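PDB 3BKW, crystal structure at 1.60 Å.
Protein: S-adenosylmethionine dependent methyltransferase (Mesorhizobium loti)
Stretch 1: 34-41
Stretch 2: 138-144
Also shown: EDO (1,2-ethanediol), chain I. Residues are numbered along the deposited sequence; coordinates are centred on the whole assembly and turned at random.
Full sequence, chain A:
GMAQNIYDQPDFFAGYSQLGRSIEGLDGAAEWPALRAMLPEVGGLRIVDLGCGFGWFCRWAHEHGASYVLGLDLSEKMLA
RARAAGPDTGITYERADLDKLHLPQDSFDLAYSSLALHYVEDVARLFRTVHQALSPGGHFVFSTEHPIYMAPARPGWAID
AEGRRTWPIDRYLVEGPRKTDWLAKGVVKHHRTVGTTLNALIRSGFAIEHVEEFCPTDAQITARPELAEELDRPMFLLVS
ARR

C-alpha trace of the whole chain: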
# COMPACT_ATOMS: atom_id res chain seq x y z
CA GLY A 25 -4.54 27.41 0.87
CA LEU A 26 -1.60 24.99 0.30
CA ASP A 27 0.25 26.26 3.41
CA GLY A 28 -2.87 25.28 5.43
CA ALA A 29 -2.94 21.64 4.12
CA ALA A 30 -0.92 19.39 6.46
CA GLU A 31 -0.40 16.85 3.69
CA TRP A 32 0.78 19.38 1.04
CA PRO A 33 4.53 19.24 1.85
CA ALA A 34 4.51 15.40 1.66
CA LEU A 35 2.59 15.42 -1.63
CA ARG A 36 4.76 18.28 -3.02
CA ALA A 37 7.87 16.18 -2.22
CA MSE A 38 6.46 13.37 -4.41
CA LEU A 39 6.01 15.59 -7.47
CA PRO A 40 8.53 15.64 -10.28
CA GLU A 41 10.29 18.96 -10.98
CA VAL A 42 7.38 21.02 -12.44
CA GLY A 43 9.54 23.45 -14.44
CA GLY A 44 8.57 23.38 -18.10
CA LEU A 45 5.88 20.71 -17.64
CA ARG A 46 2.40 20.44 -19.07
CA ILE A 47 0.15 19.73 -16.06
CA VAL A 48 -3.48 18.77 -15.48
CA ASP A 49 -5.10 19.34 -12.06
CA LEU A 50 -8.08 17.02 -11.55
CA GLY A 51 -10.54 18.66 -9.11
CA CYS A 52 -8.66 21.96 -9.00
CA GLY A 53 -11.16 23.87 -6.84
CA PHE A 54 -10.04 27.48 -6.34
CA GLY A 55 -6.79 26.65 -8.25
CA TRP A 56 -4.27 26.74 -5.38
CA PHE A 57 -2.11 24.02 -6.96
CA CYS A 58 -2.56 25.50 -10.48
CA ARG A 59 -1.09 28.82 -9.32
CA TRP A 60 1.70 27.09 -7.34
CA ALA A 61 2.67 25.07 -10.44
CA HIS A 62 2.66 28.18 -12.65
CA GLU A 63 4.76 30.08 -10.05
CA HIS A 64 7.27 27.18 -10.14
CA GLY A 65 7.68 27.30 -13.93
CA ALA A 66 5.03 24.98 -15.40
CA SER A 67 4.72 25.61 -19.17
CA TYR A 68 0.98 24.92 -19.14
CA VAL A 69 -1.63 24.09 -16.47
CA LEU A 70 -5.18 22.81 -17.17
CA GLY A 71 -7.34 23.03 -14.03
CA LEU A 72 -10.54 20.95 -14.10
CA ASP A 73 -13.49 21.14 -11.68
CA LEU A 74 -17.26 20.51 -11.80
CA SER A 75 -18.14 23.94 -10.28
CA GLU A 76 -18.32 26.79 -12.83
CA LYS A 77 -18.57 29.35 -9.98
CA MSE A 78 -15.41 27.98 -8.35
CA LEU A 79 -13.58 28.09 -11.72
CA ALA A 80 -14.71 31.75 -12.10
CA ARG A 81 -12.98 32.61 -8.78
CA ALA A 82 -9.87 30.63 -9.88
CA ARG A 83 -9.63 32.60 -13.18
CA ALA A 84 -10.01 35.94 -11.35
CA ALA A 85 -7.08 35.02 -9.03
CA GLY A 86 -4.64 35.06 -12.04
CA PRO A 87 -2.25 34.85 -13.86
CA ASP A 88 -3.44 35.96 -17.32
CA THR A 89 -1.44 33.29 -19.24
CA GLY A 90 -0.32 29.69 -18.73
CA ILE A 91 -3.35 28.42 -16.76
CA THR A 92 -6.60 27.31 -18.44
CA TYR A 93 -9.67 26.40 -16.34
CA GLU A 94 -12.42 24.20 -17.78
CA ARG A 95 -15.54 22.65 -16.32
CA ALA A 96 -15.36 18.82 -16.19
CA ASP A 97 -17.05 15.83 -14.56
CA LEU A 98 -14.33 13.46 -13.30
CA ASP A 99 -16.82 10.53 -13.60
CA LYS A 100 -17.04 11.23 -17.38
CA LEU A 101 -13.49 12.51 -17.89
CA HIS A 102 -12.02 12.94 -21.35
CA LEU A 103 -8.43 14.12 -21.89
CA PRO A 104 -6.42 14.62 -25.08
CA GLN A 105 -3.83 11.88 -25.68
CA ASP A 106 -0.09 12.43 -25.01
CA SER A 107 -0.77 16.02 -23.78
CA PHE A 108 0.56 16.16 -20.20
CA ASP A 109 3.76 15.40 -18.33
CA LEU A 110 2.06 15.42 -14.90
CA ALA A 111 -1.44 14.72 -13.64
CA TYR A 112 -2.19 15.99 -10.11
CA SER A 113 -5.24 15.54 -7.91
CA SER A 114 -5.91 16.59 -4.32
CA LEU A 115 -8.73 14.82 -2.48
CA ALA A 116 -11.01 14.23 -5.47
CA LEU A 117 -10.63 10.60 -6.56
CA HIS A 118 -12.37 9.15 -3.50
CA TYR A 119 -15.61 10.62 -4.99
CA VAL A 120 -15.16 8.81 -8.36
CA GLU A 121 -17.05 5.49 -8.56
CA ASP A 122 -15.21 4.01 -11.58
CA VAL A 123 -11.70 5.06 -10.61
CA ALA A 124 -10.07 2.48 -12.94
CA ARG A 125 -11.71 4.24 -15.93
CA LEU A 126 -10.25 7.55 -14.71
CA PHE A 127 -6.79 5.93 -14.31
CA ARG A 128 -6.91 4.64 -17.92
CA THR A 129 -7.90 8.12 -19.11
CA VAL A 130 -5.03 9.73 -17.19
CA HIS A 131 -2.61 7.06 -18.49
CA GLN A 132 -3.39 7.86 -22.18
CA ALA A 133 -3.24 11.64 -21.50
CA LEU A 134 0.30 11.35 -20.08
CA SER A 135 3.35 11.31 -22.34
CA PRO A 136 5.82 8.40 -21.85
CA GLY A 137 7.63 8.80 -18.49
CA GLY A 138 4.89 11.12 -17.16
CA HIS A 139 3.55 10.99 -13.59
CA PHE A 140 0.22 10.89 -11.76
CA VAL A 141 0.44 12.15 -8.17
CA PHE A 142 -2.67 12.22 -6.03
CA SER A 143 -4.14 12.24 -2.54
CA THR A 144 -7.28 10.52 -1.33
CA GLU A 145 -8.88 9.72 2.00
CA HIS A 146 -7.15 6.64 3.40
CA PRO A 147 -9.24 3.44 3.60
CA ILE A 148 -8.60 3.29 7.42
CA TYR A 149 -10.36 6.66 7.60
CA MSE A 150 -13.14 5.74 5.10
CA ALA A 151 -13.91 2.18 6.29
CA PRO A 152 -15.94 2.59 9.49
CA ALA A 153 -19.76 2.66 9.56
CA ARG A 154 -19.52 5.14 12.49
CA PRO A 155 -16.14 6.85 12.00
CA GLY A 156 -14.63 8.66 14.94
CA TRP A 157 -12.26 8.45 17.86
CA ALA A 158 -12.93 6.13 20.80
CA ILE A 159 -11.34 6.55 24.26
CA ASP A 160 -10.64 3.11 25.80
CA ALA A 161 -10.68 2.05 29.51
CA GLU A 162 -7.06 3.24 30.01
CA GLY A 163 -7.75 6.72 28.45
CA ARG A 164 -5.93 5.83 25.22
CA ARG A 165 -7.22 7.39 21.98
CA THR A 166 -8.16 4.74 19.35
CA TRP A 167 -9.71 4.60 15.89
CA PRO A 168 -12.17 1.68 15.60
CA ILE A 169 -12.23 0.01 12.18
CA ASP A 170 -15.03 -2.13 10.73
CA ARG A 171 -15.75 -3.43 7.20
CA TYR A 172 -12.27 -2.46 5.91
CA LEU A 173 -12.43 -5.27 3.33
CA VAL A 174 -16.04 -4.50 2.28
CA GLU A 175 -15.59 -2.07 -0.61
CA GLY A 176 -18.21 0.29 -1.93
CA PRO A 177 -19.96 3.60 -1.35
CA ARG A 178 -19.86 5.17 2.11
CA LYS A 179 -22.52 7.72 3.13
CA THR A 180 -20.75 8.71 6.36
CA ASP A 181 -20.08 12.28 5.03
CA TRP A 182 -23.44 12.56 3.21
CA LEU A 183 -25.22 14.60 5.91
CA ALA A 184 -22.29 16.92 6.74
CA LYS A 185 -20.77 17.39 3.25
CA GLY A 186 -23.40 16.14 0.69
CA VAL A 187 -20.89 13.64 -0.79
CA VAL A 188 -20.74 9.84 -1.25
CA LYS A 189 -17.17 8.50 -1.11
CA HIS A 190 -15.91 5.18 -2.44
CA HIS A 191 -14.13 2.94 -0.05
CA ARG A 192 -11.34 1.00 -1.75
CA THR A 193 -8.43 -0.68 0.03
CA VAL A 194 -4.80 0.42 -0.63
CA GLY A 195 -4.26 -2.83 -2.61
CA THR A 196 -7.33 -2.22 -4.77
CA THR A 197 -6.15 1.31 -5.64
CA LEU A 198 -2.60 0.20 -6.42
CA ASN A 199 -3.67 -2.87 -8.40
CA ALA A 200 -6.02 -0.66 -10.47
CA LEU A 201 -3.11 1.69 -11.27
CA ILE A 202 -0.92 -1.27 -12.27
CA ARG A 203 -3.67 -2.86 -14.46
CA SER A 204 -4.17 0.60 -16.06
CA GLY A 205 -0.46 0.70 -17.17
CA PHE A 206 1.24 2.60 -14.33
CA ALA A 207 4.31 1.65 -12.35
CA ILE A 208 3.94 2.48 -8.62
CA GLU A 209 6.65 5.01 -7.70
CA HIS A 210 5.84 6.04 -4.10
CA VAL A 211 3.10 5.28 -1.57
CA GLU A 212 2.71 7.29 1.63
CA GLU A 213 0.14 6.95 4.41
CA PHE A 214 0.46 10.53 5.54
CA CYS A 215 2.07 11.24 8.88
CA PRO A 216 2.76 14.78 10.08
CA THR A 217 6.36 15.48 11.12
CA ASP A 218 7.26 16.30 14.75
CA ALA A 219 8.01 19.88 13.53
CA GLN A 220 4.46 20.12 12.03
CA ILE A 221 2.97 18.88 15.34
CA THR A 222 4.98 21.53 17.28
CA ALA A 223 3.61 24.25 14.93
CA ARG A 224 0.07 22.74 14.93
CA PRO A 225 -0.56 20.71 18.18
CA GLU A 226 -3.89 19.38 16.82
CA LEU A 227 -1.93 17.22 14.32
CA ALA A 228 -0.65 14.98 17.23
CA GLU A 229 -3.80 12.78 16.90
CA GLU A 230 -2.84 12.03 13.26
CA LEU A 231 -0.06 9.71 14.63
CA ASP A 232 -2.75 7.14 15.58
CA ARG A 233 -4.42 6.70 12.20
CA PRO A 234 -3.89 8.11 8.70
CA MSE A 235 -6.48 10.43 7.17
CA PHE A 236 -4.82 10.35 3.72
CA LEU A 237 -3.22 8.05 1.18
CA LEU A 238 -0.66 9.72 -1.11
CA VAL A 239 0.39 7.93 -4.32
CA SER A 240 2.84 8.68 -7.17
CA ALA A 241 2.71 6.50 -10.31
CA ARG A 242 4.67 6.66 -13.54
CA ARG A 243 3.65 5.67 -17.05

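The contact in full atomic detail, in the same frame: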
# COMPACT_ATOMS: atom_id res chain seq x y z
N ALA A 34 4.27 16.81 2.01
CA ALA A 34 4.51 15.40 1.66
C ALA A 34 4.16 15.10 0.22
O ALA A 34 4.92 14.42 -0.47
CB ALA A 34 3.71 14.50 2.57
N LEU A 35 3.04 15.63 -0.24
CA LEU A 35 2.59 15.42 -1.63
C LEU A 35 3.49 16.20 -2.60
O LEU A 35 3.91 15.66 -3.63
CB LEU A 35 1.11 15.81 -1.77
CG LEU A 35 0.39 15.31 -3.02
CD1 LEU A 35 0.42 13.78 -3.07
CD2 LEU A 35 -1.04 15.87 -3.09
N ARG A 36 3.84 17.44 -2.23
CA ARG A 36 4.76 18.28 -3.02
C ARG A 36 6.11 17.57 -3.23
O ARG A 36 6.67 17.59 -4.32
CB ARG A 36 4.98 19.62 -2.32
CG ARG A 36 5.94 20.57 -3.06
CD ARG A 36 6.16 21.83 -2.25
NE ARG A 36 6.74 21.53 -0.95
CZ ARG A 36 6.73 22.33 0.12
NH1 ARG A 36 6.15 23.54 0.10
NH2 ARG A 36 7.30 21.92 1.26
N ALA A 37 6.61 16.93 -2.17
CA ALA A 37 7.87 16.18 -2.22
C ALA A 37 7.87 15.02 -3.21
O ALA A 37 8.93 14.63 -3.72
CB ALA A 37 8.25 15.69 -0.84
N MSE A 38 6.67 14.49 -3.49
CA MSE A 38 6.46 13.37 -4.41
C MSE A 38 6.36 13.79 -5.87
O MSE A 38 6.49 12.96 -6.77
CB MSE A 38 5.23 12.61 -3.98
CG MSE A 38 5.38 11.97 -2.62
SE MSE A 38 3.71 11.38 -1.88
CE MSE A 38 3.09 10.23 -3.32
N LEU A 39 6.15 15.08 -6.12
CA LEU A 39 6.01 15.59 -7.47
C LEU A 39 7.34 15.57 -8.20
O LEU A 39 8.39 15.66 -7.56
CB LEU A 39 5.55 17.05 -7.46
CG LEU A 39 4.20 17.37 -6.84
CD1 LEU A 39 4.06 18.90 -6.75
CD2 LEU A 39 3.07 16.72 -7.67
N PRO A 40 7.30 15.46 -9.53
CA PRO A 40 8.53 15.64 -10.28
C PRO A 40 8.84 17.15 -10.29
O PRO A 40 8.00 17.95 -9.86
CB PRO A 40 8.12 15.19 -11.68
CG PRO A 40 6.69 15.57 -11.76
CD PRO A 40 6.15 15.22 -10.43
N GLU A 41 10.02 17.54 -10.76
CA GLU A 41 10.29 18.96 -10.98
C GLU A 41 9.24 19.48 -11.99
O GLU A 41 9.11 18.93 -13.08
CB GLU A 41 11.72 19.16 -11.49
CG GLU A 41 12.04 20.57 -11.98
CD GLU A 41 11.82 21.63 -10.92
OE1 GLU A 41 12.39 21.49 -9.81
OE2 GLU A 41 11.10 22.61 -11.21
N GLY A 138 5.66 10.16 -17.94
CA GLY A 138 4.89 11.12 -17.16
C GLY A 138 4.41 10.53 -15.86
O GLY A 138 4.42 9.31 -15.70
N HIS A 139 3.99 11.40 -14.93
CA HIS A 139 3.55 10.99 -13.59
C HIS A 139 2.13 11.40 -13.25
O HIS A 139 1.60 12.32 -13.83
CB HIS A 139 4.47 11.54 -12.50
CG HIS A 139 5.85 10.96 -12.54
ND1 HIS A 139 6.86 11.52 -13.28
CD2 HIS A 139 6.37 9.88 -11.92
CE1 HIS A 139 7.96 10.80 -13.12
NE2 HIS A 139 7.69 9.80 -12.30
N PHE A 140 1.53 10.64 -12.34
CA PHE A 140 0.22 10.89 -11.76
C PHE A 140 0.44 10.87 -10.25
O PHE A 140 0.85 9.83 -9.73
CB PHE A 140 -0.77 9.84 -12.24
CG PHE A 140 -2.19 10.01 -11.73
CD1 PHE A 140 -2.73 11.25 -11.35
CD2 PHE A 140 -3.04 8.91 -11.76
CE1 PHE A 140 -4.06 11.38 -10.94
CE2 PHE A 140 -4.36 9.04 -11.37
CZ PHE A 140 -4.87 10.26 -10.96
N VAL A 141 0.22 12.00 -9.60
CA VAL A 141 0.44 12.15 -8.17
C VAL A 141 -0.86 12.63 -7.56
O VAL A 141 -1.42 13.66 -7.98
CB VAL A 141 1.58 13.14 -7.90
CG1 VAL A 141 1.79 13.35 -6.39
CG2 VAL A 141 2.87 12.66 -8.55
N PHE A 142 -1.40 11.87 -6.61
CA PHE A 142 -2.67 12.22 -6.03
C PHE A 142 -2.84 11.82 -4.57
O PHE A 142 -2.17 10.89 -4.09
CB PHE A 142 -3.80 11.62 -6.89
CG PHE A 142 -3.87 10.10 -6.89
CD1 PHE A 142 -4.69 9.43 -5.98
CD2 PHE A 142 -3.12 9.32 -7.80
CE1 PHE A 142 -4.80 8.02 -5.97
CE2 PHE A 142 -3.22 7.90 -7.81
CZ PHE A 142 -4.07 7.26 -6.87
N SER A 143 -3.75 12.53 -3.91
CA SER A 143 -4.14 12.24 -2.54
C SER A 143 -5.60 11.87 -2.50
O SER A 143 -6.41 12.39 -3.27
CB SER A 143 -3.88 13.42 -1.63
OG SER A 143 -4.62 14.55 -2.04
N THR A 144 -5.91 10.93 -1.62
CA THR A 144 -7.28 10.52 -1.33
C THR A 144 -7.40 10.25 0.16
O THR A 144 -6.41 10.10 0.86
CB THR A 144 -7.69 9.21 -2.11
OG1 THR A 144 -6.71 8.17 -1.89
CG2 THR A 144 -7.81 9.46 -3.63
C1 EDO I . 9.29 21.98 -6.89
O1 EDO I . 9.62 23.35 -7.11
C2 EDO I . 8.86 21.38 -8.22
O2 EDO I . 8.22 20.10 -8.07

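No hydrogen bond crosses between the two stretches: a helix and the residues that follow it lie against a β-strand through van der Waals packing alone, with one strand residue, Val141, in half of the residue pairs and in all three apolar side-chain contacts. The helix (from before Ala34) and the strand (Gly138 to Thr144) run almost antiparallel, at 169° between their N-to-C directions, and their axes approach to 8.8 Å. Because of this opposed course, the register descends along the strand as stretch 1 advances: the CA of Leu35 lies 7.5 Å from the CA of Ser143, the CA of Leu39 6.6 Å from the CA of Val141, and the CA of Pro40 7.6 Å from the CA of His139. The partners are at least 99 residues apart in sequence, and the contact buries 306 Å² in total.

The strand alternates as an extended chain should. His139, Val141 and Ser143 direct their CA-to-CB bonds toward stretch 1, while Phe140 and Phe142 direct theirs away. Val141, chi1 t, gives up the largest area, 92 Å², and its CG1 meets three side chains: CD1 of Leu35 at 3.6 Å, CD2 of Leu39 at 3.8 Å and CB of Met38 at 4.3 Å. Its other methyl, CG2, lies 4.0 Å from the backbone O of Met38, so the two branches of this small side chain touch both side-chain and main-chain atoms of stretch 1.

Leu35 makes the largest contribution from the helix, 60 Å². In its t,p rotamer the two methyls diverge: CD1 reaches CG1 of Val141 and also lies 4.0 Å from the backbone O of Phe142, whereas CD2 lies 4.0 Å from OG of Ser143. The latter is packing only; the Ser143 hydroxyl finds its hydrogen bond elsewhere in the structure. Phe142 thus takes part although its CA-to-CB bond points away and its side chain comes no nearer than 6.1 Å to stretch 1, its carbonyl being what Leu35 touches.

Leu39 joins by a different route. Its CA-to-CB bond points away from the strand, but the m,t side chain brings its end back, placing CD2 against Val141. In the backbone here, Met38 N donates to Leu35 O at 3.0 Å and Leu39 N to Arg36 O at 3.1 Å, both i to i-3 bonds, while the i to i-4 bonds from Met38 N to Ala34 O (3.5 Å) and from Leu39 N to Leu35 O (3.4 Å) are weak. Met38 is selenomethionine, yet it is CB rather than SE that makes its closest side-chain contact with the strand.

Further on, Pro40 settles near His139, its CB 4.2 Å from ND1 and oblique to the imidazole ring. The ring's NE2 is hydrogen-bonded elsewhere in the structure. On its carbonyl side, Pro40 accepts a hydrogen bond from 1,2-ethanediol, O2 of EDO to O of Pro40 at 2.8 Å; this molecule probably came from the crystallisation liquor.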